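Toprim domain-containing protein (Geobacillus stearothermophilus, PDB 2I5R) is of unknown function but carries a magnesium-binding Toprim domain, and so may act on nucleic acids as other Toprim proteins do. Local coordinates at residues A[59-64]-A[90-95]. Sequence-based numbering, arbitrary orientation.
Sequences LADADE and REVAAA. With MG (magnesium ion), chain D.
Ala62 N donates a 2.7 Å hydrogen bond to Arg90 O, and this backbone bond ties the 59-64 loop, which follows strand 55-59, to the 90-95 loop leading toward helix 97-106. Together the two loops build the metal site of the Toprim fold, with Asp61 and Asp63 forming the DxD motif after the strand. Ala62 is the centre of an inverse gamma turn between the two aspartates, both of which bind one magnesium ion. Asp61 OD2, Asp63 OD2 and Glu91 OE2 each bind it at 2.1 Å, and three waters complete six-fold coordination. Because they share the metal, Glu91 OE2 lies 2.9 Å from both Asp61 OD2 and Asp63 OD2, the carboxylate planes of Glu91 and Asp63 being turned 72° apart. Asp63 CG sits between its backbone N and carbonyl carbon (chi1 53°), and from this N-cap position OD1 also accepts a hydrogen bond from Gly66 N in helix 64-76, which helps to fix the carboxylate's rotation. Asp61 uses its second oxygen across the contact: Val92 N meets OD1 from above the carboxylate plane at 2.9 Å, while Val92 CG2 packs against Leu59 CG in the buried part of the interface. Water bridges Asp61 OD1 to Ala93 N. On the outer side Arg90 lays one guanidinium face over Ala62 O, and a second-shell water, accepting from Arg90 NE, donates to Asp63 OD2 at 2.6 Å.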
loop_
_atom_site.group_PDB
_atom_site.type_symbol
_atom_site.label_atom_id
_atom_site.label_comp_id
_atom_site.label_asym_id
_atom_site.label_seq_id
_atom_site.Cartn_x
_atom_site.Cartn_y
_atom_site.Cartn_z
ATOM N N LEU A 59 1.489 -2.435 -1.188
ATOM C CA LEU A 59 2.223 -1.766 -2.254
ATOM C C LEU A 59 3.711 -1.764 -1.864
ATOM O O LEU A 59 4.122 -1.026 -0.966
ATOM C CB LEU A 59 1.683 -0.355 -2.481
ATOM C CG LEU A 59 2.475 0.526 -3.458
ATOM C CD1 LEU A 59 2.447 -0.049 -4.876
ATOM C CD2 LEU A 59 1.913 1.924 -3.429
ATOM N N ALA A 60 4.479 -2.621 -2.534
ATOM C CA ALA A 60 5.904 -2.819 -2.200
ATOM C C ALA A 60 6.807 -2.468 -3.382
ATOM O O ALA A 60 6.373 -2.473 -4.554
ATOM C CB ALA A 60 6.154 -4.275 -1.770
ATOM N N ASP A 61 8.080 -2.213 -3.096
ATOM C CA ASP A 61 9.052 -1.912 -4.150
ATOM C C ASP A 61 9.260 -3.098 -5.077
ATOM O O ASP A 61 9.025 -4.233 -4.677
ATOM C CB ASP A 61 10.426 -1.576 -3.563
ATOM C CG ASP A 61 10.469 -0.258 -2.802
ATOM O OD1 ASP A 61 9.529 0.567 -2.868
ATOM O OD2 ASP A 61 11.521 -0.050 -2.143
ATOM N N ALA A 62 9.722 -2.816 -6.304
ATOM C CA ALA A 62 10.246 -3.846 -7.222
ATOM C C ALA A 62 11.706 -4.164 -6.915
ATOM O O ALA A 62 12.617 -3.817 -7.682
ATOM C CB ALA A 62 10.090 -3.400 -8.687
ATOM N N ASP A 63 11.947 -4.794 -5.771
ATOM C CA ASP A 63 13.294 -5.190 -5.385
ATOM C C ASP A 63 13.192 -6.389 -4.465
ATOM O O ASP A 63 12.068 -6.798 -4.137
ATOM C CB ASP A 63 14.089 -4.001 -4.786
ATOM C CG ASP A 63 13.366 -3.291 -3.652
ATOM O OD1 ASP A 63 12.560 -3.924 -2.948
ATOM O OD2 ASP A 63 13.636 -2.078 -3.448
ATOM N N GLU A 64 14.329 -6.955 -4.055
ATOM C CA GLU A 64 14.305 -8.163 -3.224
ATOM C C GLU A 64 13.584 -7.989 -1.887
ATOM O O GLU A 64 12.837 -8.883 -1.461
ATOM C CB GLU A 64 15.711 -8.765 -3.050
ATOM C CG GLU A 64 16.597 -8.078 -2.015
ATOM C CD GLU A 64 18.004 -8.667 -1.976
ATOM O OE1 GLU A 64 18.970 -7.881 -1.907
ATOM O OE2 GLU A 64 18.146 -9.913 -2.027
ATOM N N ARG A 90 11.251 1.166 -10.114
ATOM C CA ARG A 90 11.947 0.308 -9.147
ATOM C C ARG A 90 11.360 0.423 -7.756
ATOM O O ARG A 90 10.902 -0.572 -7.196
ATOM C CB ARG A 90 13.439 0.614 -9.081
ATOM C CG ARG A 90 14.181 -0.253 -8.091
ATOM C CD ARG A 90 15.201 -1.165 -8.764
ATOM N NE ARG A 90 15.711 -2.140 -7.794
ATOM C CZ ARG A 90 16.468 -3.185 -8.103
ATOM N NH1 ARG A 90 16.800 -3.405 -9.373
ATOM N NH2 ARG A 90 16.890 -4.011 -7.147
ATOM N N GLU A 91 11.384 1.630 -7.197
ATOM C CA GLU A 91 10.884 1.825 -5.830
ATOM C C GLU A 91 9.737 2.815 -5.771
ATOM O O GLU A 91 9.666 3.770 -6.551
ATOM C CB GLU A 91 12.017 2.222 -4.889
ATOM C CG GLU A 91 13.097 1.163 -4.778
ATOM C CD GLU A 91 14.091 1.482 -3.682
ATOM O OE1 GLU A 91 14.673 2.589 -3.775
ATOM O OE2 GLU A 91 14.290 0.654 -2.740
ATOM N N VAL A 92 8.814 2.573 -4.850
ATOM C CA VAL A 92 7.687 3.481 -4.634
ATOM C C VAL A 92 8.208 4.912 -4.447
ATOM O O VAL A 92 7.635 5.862 -4.998
ATOM C CB VAL A 92 6.823 3.029 -3.412
ATOM C CG1 VAL A 92 5.710 4.041 -3.124
ATOM C CG2 VAL A 92 6.259 1.645 -3.648
ATOM N N ALA A 93 9.298 5.050 -3.697
ATOM C CA ALA A 93 9.911 6.355 -3.450
ATOM C C ALA A 93 10.366 7.066 -4.735
ATOM O O ALA A 93 10.342 8.296 -4.807
ATOM C CB ALA A 93 11.061 6.222 -2.468
ATOM N N ALA A 94 10.781 6.291 -5.738
ATOM C CA ALA A 94 11.302 6.829 -6.992
ATOM C C ALA A 94 10.210 7.033 -8.049
ATOM O O ALA A 94 10.429 7.717 -9.046
ATOM C CB ALA A 94 12.386 5.918 -7.536
ATOM N N ALA A 95 9.038 6.434 -7.846
ATOM C CA ALA A 95 7.947 6.557 -8.824
ATOM C C ALA A 95 7.375 7.967 -8.853
ATOM O O ALA A 95 7.157 8.570 -7.807
ATOM C CB ALA A 95 6.846 5.567 -8.518
HETATM MG MG MG D . 13.372 -0.917 -1.704
HETATM O O HOH W 1 10.277 3.036 -1.865
HETATM O O HOH W 2 15.668 -1.195 -4.843
HETATM O O HOH W 3 12.373 -2.421 -0.769
HETATM O O HOH W 4 15.085 -1.752 -1.062
HETATM O O HOH W 5 13.344 0.318 0.084
#